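Side-chain contacts in TRAP dicarboxylate transporter, DctP subunit (Anaerococcus prevoti, PDB 4N91), which probably serves as the periplasmic solute-binding component of a TRAP transporter and holds D-glucuronate, bound here as both its alpha and beta anomers: residues Q82-Q85 with I91-A94; A97-F102 with I243-Y248. All coordinates share one frame; numbering follows the deposited sequence.

How the contacts relate
Following the chain from the N terminus, contact 1 comes first: after helix 77-86 the chain turns back through a short connection, and the helix end meets the start of strand 91-95, closing a tight local loop. The chain then leaves that strand directly into helix 96-99, where contact 2 opens; it closes only some 140 residues later, on strand 242-247. The two are therefore in series, neither nested nor crossed, yet they share one sheet, since strands 91-95 and 242-247 are antiparallel neighbours. Ala-94 O probably accepts a bond from Ile-243 N, and Asn-247 ND2 probably binds Thr-84 O. Helix 77-86, the central strands and the short helix are thus tied into one lobe.

Contact 1 (Q82-Q85 with I91-A94); sequences QLTQ and ICVA
Thr-84, near the end of helix 77-86, and Ile-91, the first residue of strand 91-95, bring their CA atoms to 6.3 Å, the nearest pair of CA atoms between 82-85 and 91-94 and a measure of how sharply the chain doubles back. The contact is small, burying 94 Å² in all, and its three participants lie in the protein interior. Thr-84 carries most of it. With chi1 at -58° its hydroxyl stands beside the backbone N and anti to the carbonyl carbon, from where OG1 comes to 3.4 Å from Cys-92 SG and 3.7 Å from Cys-92 CB. The same hydroxyl has a definite polar partner within its own helix, a hydrogen bond to Met-80 O one turn earlier, so this buried oxygen is satisfied along the helix while it packs against the strand. Cys-92 directs its CB at the helix, and with chi1 at 80° SG lies between the backbone N and the carbonyl carbon, which keeps it beside the threonine hydroxyl. Ile-91 turns its side chain away and meets the threonine through its main chain, with Thr-84 OG1 4.3 Å from Ile-91 C. Around the Thr-84 and Cys-92 pair, Met-80 packs on Cys-92, and Ile-245 of strand 242-247 touches both residues. On the other flank of the strand, Ile-91 is hydrogen-bonded through its backbone to Arg-34 and Gly-36 of strand 31-36. Helix 77-86 is the connection of a beta-alpha-beta crossover, leading from strand 64-69 to the parallel strand 91-95, with strand 31-36 between them in the sheet.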
ATOM      1  N   GLN A  82      -4.469  10.874  10.181  1.00 18.58           N
ATOM      2  CA  GLN A  82      -4.558  12.022  11.077  1.00 19.08           C
ATOM      3  C   GLN A  82      -5.303  11.694  12.372  1.00 23.12           C
ATOM      4  O   GLN A  82      -4.910  12.168  13.446  1.00 24.31           O
ATOM      5  CB  GLN A  82      -5.162  13.236  10.343  1.00 21.30           C
ATOM      6  CG  GLN A  82      -4.240  13.744   9.243  1.00 22.04           C
ATOM      7  CD  GLN A  82      -4.853  14.852   8.421  1.00 36.79           C
ATOM      8  OE1 GLN A  82      -4.442  16.015   8.516  1.00 32.36           O
ATOM      9  NE2 GLN A  82      -5.843  14.498   7.597  1.00 39.15           N
ATOM     10  N   LEU A  83      -6.339  10.868  12.294  1.00 18.79           N
ATOM     11  CA  LEU A  83      -7.055  10.423  13.487  1.00 21.17           C
ATOM     12  C   LEU A  83      -6.165   9.522  14.336  1.00 22.12           C
ATOM     13  O   LEU A  83      -6.315   9.460  15.560  1.00 22.17           O
ATOM     14  CB  LEU A  83      -8.323   9.671  13.131  1.00 22.11           C
ATOM     15  CG  LEU A  83      -9.411  10.502  12.449  1.00 25.43           C
ATOM     16  CD1 LEU A  83     -10.580   9.589  12.060  1.00 27.73           C
ATOM     17  CD2 LEU A  83      -9.863  11.633  13.374  1.00 27.60           C
ATOM     18  N   THR A  84      -5.249   8.814  13.687  1.00 18.07           N
ATOM     19  CA  THR A  84      -4.328   7.931  14.428  1.00 17.78           C
ATOM     20  C   THR A  84      -3.279   8.772  15.145  1.00 19.66           C
ATOM     21  O   THR A  84      -2.885   8.467  16.274  1.00 20.48           O
ATOM     22  CB  THR A  84      -3.667   6.907  13.489  1.00 19.24           C
ATOM     23  OG1 THR A  84      -4.694   6.143  12.841  1.00 18.23           O
ATOM     24  CG2 THR A  84      -2.755   5.977  14.265  1.00 18.78           C
ATOM     25  N   GLN A  85      -2.845   9.853  14.501  1.00 19.00           N
ATOM     26  CA  GLN A  85      -1.901  10.780  15.121  1.00 21.22           C
ATOM     27  C   GLN A  85      -2.408  11.337  16.450  1.00 20.38           C
ATOM     28  O   GLN A  85      -1.626  11.498  17.387  1.00 22.04           O
ATOM     29  CB  GLN A  85      -1.610  11.955  14.193  1.00 21.54           C
ATOM     30  CG  GLN A  85      -0.736  11.661  13.006  1.00 24.27           C
ATOM     31  CD  GLN A  85      -0.452  12.917  12.198  1.00 22.88           C
ATOM     32  OE1 GLN A  85      -1.338  13.471  11.530  1.00 22.88           O
ATOM     33  NE2 GLN A  85       0.775  13.388  12.278  1.00 24.14           N
ATOM     34  N   ILE A  91      -5.456   2.361  15.634  1.00 17.08           N
ATOM     35  CA  ILE A  91      -4.708   1.638  14.604  1.00 16.57           C
ATOM     36  C   ILE A  91      -5.386   1.899  13.271  1.00 18.09           C
ATOM     37  O   ILE A  91      -6.615   1.940  13.195  1.00 16.54           O
ATOM     38  CB  ILE A  91      -4.735   0.133  14.841  1.00 15.30           C
ATOM     39  CG1 ILE A  91      -4.054  -0.251  16.160  1.00 15.67           C
ATOM     40  CG2 ILE A  91      -4.101  -0.624  13.653  1.00 16.72           C
ATOM     41  CD1 ILE A  91      -4.443  -1.641  16.656  1.00 20.09           C
ATOM     42  N   CYS A  92      -4.594   2.108  12.231  1.00 14.77           N
ATOM     43  CA  CYS A  92      -5.174   2.067  10.893  1.00 15.22           C
ATOM     44  C   CYS A  92      -4.201   1.510   9.894  1.00 16.84           C
ATOM     45  O   CYS A  92      -3.034   1.290  10.187  1.00 14.97           O
ATOM     46  CB  CYS A  92      -5.670   3.426  10.464  1.00 15.08           C
ATOM     47  SG  CYS A  92      -4.438   4.592   9.839  1.00 17.12           S
ATOM     48  N   VAL A  93      -4.706   1.273   8.693  1.00 12.30           N
ATOM     49  CA  VAL A  93      -3.865   0.813   7.607  1.00 11.12           C
ATOM     50  C   VAL A  93      -3.706   1.945   6.627  1.00 13.61           C
ATOM     51  O   VAL A  93      -4.696   2.515   6.179  1.00 15.40           O
ATOM     52  CB  VAL A  93      -4.489  -0.419   6.894  1.00 14.51           C
ATOM     53  CG1 VAL A  93      -3.642  -0.846   5.711  1.00 14.02           C
ATOM     54  CG2 VAL A  93      -4.612  -1.585   7.845  1.00 15.63           C
ATOM     55  N   ALA A  94      -2.458   2.242   6.280  1.00 12.92           N
ATOM     56  CA  ALA A  94      -2.154   3.277   5.305  1.00 14.63           C
ATOM     57  C   ALA A  94      -1.138   2.774   4.294  1.00 16.35           C
ATOM     58  O   ALA A  94      -0.175   2.104   4.656  1.00 16.81           O
ATOM     59  CB  ALA A  94      -1.593   4.504   6.006  1.00 16.85           C
TER

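Contact 2 (A97-F102 with I243-Y248); sequences AILETF and IVIANY
Leu-99 packs on Ile-243 and Ile-245 in a purely apolar, buried contact between the short helix that follows strand 91-95 and the neighbouring antiparallel strand 242-247. One methyl does the touching. The leucine chain is extended, CD1 anti to CA with chi2 at 178°, and this carries CD1 forward onto the strand, 3.8 Å from both CB and CG1 of Ile-243 and 4.1 Å from its CG2. The methyl thus meets the branch point of the isoleucine, and the two side chains cross obliquely. Two residues along the strand, on the same side of it, Ile-245 adds a looser touch: its CG2 lies 4.3 Å from Leu-99 CD1. Val-244, between them, points away from the helix and packs against strand 143-149. The turn that carries Leu-99 is closed from within: Ile-98 O accepts two bonds from Thr-101, one from OG1 at 2.9 Å, nearly in line with the carbonyl (161°), and one from the backbone N. Ala-94 and Trp-106 also pack on Leu-99. Asp-242, one residue before Ile-243, belongs to the glucuronate pocket, and the side chain of Ile-243 lies about 9 Å from the bound sugar acid. The five-stranded sheet holding both strands, ordered 2-1-3-5-4 with a late strand returning antiparallel beside 91-95, is characteristic of a lobe of a type II periplasmic binding protein fold.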
ATOM      1  N   ALA A  97       2.705   4.790   0.293  1.00 15.03           N
ATOM      2  CA  ALA A  97       2.717   5.914  -0.641  1.00 17.05           C
ATOM      3  C   ALA A  97       2.431   7.235   0.074  1.00 18.06           C
ATOM      4  O   ALA A  97       3.016   8.258  -0.256  1.00 17.21           O
ATOM      5  CB  ALA A  97       1.705   5.688  -1.765  1.00 15.55           C
ATOM      6  N   ILE A  98       1.488   7.240   1.010  1.00 12.57           N
ATOM      7  CA  ILE A  98       1.102   8.492   1.644  1.00 16.42           C
ATOM      8  C   ILE A  98       1.904   8.819   2.895  1.00 15.32           C
ATOM      9  O   ILE A  98       1.943   9.956   3.331  1.00 16.34           O
ATOM     10  CB  ILE A  98      -0.411   8.590   1.948  1.00 16.08           C
ATOM     11  CG1 ILE A  98      -0.808   7.638   3.061  1.00 15.90           C
ATOM     12  CG2 ILE A  98      -1.273   8.378   0.643  1.00 15.61           C
ATOM     13  CD1 ILE A  98      -2.180   7.910   3.629  1.00 20.43           C
ATOM     14  N   LEU A  99       2.599   7.837   3.453  1.00 15.00           N
ATOM     15  CA  LEU A  99       3.335   8.069   4.688  1.00 14.94           C
ATOM     16  C   LEU A  99       4.564   8.938   4.459  1.00 14.86           C
ATOM     17  O   LEU A  99       5.033   9.590   5.380  1.00 16.70           O
ATOM     18  CB  LEU A  99       3.718   6.767   5.349  1.00 15.87           C
ATOM     19  CG  LEU A  99       2.505   5.959   5.842  1.00 17.24           C
ATOM     20  CD1 LEU A  99       2.983   4.660   6.452  1.00 19.61           C
ATOM     21  CD2 LEU A  99       1.667   6.731   6.840  1.00 17.48           C
ATOM     22  N   GLU A 100       5.056   8.988   3.224  1.00 16.09           N
ATOM     23  CA  GLU A 100       6.192   9.850   2.901  1.00 16.83           C
ATOM     24  C   GLU A 100       5.928  11.331   3.136  1.00 20.77           C
ATOM     25  O   GLU A 100       6.860  12.090   3.246  1.00 22.38           O
ATOM     26  CB  GLU A 100       6.658   9.613   1.461  1.00 19.30           C
ATOM     27  CG  GLU A 100       5.662  10.035   0.408  1.00 18.55           C
ATOM     28  CD  GLU A 100       6.146   9.812  -1.025  1.00 24.53           C
ATOM     29  OE1 GLU A 100       7.109   9.030  -1.250  1.00 22.36           O
ATOM     30  OE2 GLU A 100       5.536  10.423  -1.929  1.00 27.08           O
ATOM     31  N   THR A 101       4.665  11.738   3.214  1.00 20.41           N
ATOM     32  CA  THR A 101       4.330  13.126   3.495  1.00 21.51           C
ATOM     33  C   THR A 101       4.344  13.412   5.000  1.00 20.72           C
ATOM     34  O   THR A 101       4.308  14.559   5.403  1.00 22.22           O
ATOM     35  CB  THR A 101       2.965  13.547   2.875  1.00 24.53           C
ATOM     36  OG1 THR A 101       1.890  12.803   3.463  1.00 23.35           O
ATOM     37  CG2 THR A 101       2.970  13.323   1.375  1.00 28.03           C
ATOM     38  N   PHE A 102       4.424  12.360   5.808  1.00 19.45           N
ATOM     39  CA  PHE A 102       4.521  12.491   7.256  1.00 19.20           C
ATOM     40  C   PHE A 102       5.967  12.414   7.728  1.00 22.76           C
ATOM     41  O   PHE A 102       6.328  13.047   8.718  1.00 23.78           O
ATOM     42  CB  PHE A 102       3.648  11.431   7.963  1.00 19.07           C
ATOM     43  CG  PHE A 102       2.184  11.658   7.757  1.00 17.75           C
ATOM     44  CD1 PHE A 102       1.563  11.226   6.598  1.00 18.83           C
ATOM     45  CD2 PHE A 102       1.436  12.364   8.685  1.00 19.46           C
ATOM     46  CE1 PHE A 102       0.205  11.476   6.384  1.00 19.93           C
ATOM     47  CE2 PHE A 102       0.088  12.610   8.472  1.00 22.62           C
ATOM     48  CZ  PHE A 102      -0.521  12.160   7.330  1.00 21.16           C
ATOM     49  N   ILE A 243       0.921  -0.348   5.319  1.00 12.73           N
ATOM     50  CA  ILE A 243       1.535  -0.305   6.640  1.00 13.77           C
ATOM     51  C   ILE A 243       0.453  -0.212   7.701  1.00 16.48           C
ATOM     52  O   ILE A 243      -0.474   0.599   7.591  1.00 14.50           O
ATOM     53  CB  ILE A 243       2.459   0.918   6.783  1.00 15.19           C
ATOM     54  CG1 ILE A 243       3.455   0.979   5.618  1.00 15.85           C
ATOM     55  CG2 ILE A 243       3.175   0.892   8.129  1.00 14.31           C
ATOM     56  CD1 ILE A 243       4.458  -0.169   5.556  1.00 16.97           C
ATOM     57  N   VAL A 244       0.548  -1.053   8.722  1.00 13.97           N
ATOM     58  CA  VAL A 244      -0.329  -0.936   9.872  1.00 13.42           C
ATOM     59  C   VAL A 244       0.337  -0.003  10.856  1.00 14.57           C
ATOM     60  O   VAL A 244       1.457  -0.274  11.313  1.00 15.88           O
ATOM     61  CB  VAL A 244      -0.557  -2.304  10.521  1.00 14.98           C
ATOM     62  CG1 VAL A 244      -1.552  -2.208  11.637  1.00 16.39           C
ATOM     63  CG2 VAL A 244      -1.005  -3.316   9.455  1.00 14.62           C
ATOM     64  N   ILE A 245      -0.320   1.118  11.135  1.00 11.95           N
ATOM     65  CA  ILE A 245       0.233   2.096  12.052  1.00 13.88           C
ATOM     66  C   ILE A 245      -0.610   2.163  13.315  1.00 15.26           C
ATOM     67  O   ILE A 245      -1.820   1.995  13.275  1.00 17.48           O
ATOM     68  CB  ILE A 245       0.371   3.517  11.408  1.00 16.92           C
ATOM     69  CG1 ILE A 245      -0.977   4.076  10.972  1.00 14.61           C
ATOM     70  CG2 ILE A 245       1.361   3.499  10.255  1.00 19.37           C
ATOM     71  CD1 ILE A 245      -0.924   5.558  10.605  1.00 16.40           C
ATOM     72  N   ALA A 246       0.054   2.386  14.442  1.00 17.48           N
ATOM     73  CA  ALA A 246      -0.621   2.517  15.723  1.00 18.66           C
ATOM     74  C   ALA A 246      -0.252   3.843  16.392  1.00 17.53           C
ATOM     75  O   ALA A 246       0.872   4.331  16.254  1.00 16.08           O
ATOM     76  CB  ALA A 246      -0.239   1.350  16.622  1.00 15.64           C
ATOM     77  N   ASN A 247      -1.220   4.441  17.080  1.00 17.29           N
ATOM     78  CA  ASN A 247      -0.965   5.632  17.879  1.00 17.15           C
ATOM     79  C   ASN A 247       0.125   5.329  18.884  1.00 17.13           C
ATOM     80  O   ASN A 247       0.049   4.342  19.624  1.00 19.65           O
ATOM     81  CB  ASN A 247      -2.221   6.113  18.595  1.00 18.28           C
ATOM     82  CG  ASN A 247      -1.945   7.315  19.492  1.00 24.28           C
ATOM     83  OD1 ASN A 247      -1.730   7.165  20.697  1.00 22.92           O
ATOM     84  ND2 ASN A 247      -1.873   8.495  18.900  1.00 19.40           N
ATOM     85  N   TYR A 248       1.146   6.171  18.892  1.00 18.71           N
ATOM     86  CA  TYR A 248       2.372   5.868  19.639  1.00 18.93           C
ATOM     87  C   TYR A 248       2.158   5.912  21.168  1.00 19.88           C
ATOM     88  O   TYR A 248       2.563   4.988  21.889  1.00 21.58           O
ATOM     89  CB  TYR A 248       3.480   6.810  19.211  1.00 22.67           C
ATOM     90  CG  TYR A 248       4.798   6.501  19.879  1.00 27.36           C
ATOM     91  CD1 TYR A 248       5.373   5.249  19.759  1.00 36.09           C
ATOM     92  CD2 TYR A 248       5.459   7.458  20.626  1.00 32.25           C
ATOM     93  CE1 TYR A 248       6.581   4.947  20.375  1.00 43.00           C
ATOM     94  CE2 TYR A 248       6.673   7.158  21.249  1.00 34.88           C
ATOM     95  CZ  TYR A 248       7.225   5.907  21.104  1.00 37.72           C
ATOM     96  OH  TYR A 248       8.432   5.591  21.715  1.00 48.63           O
TER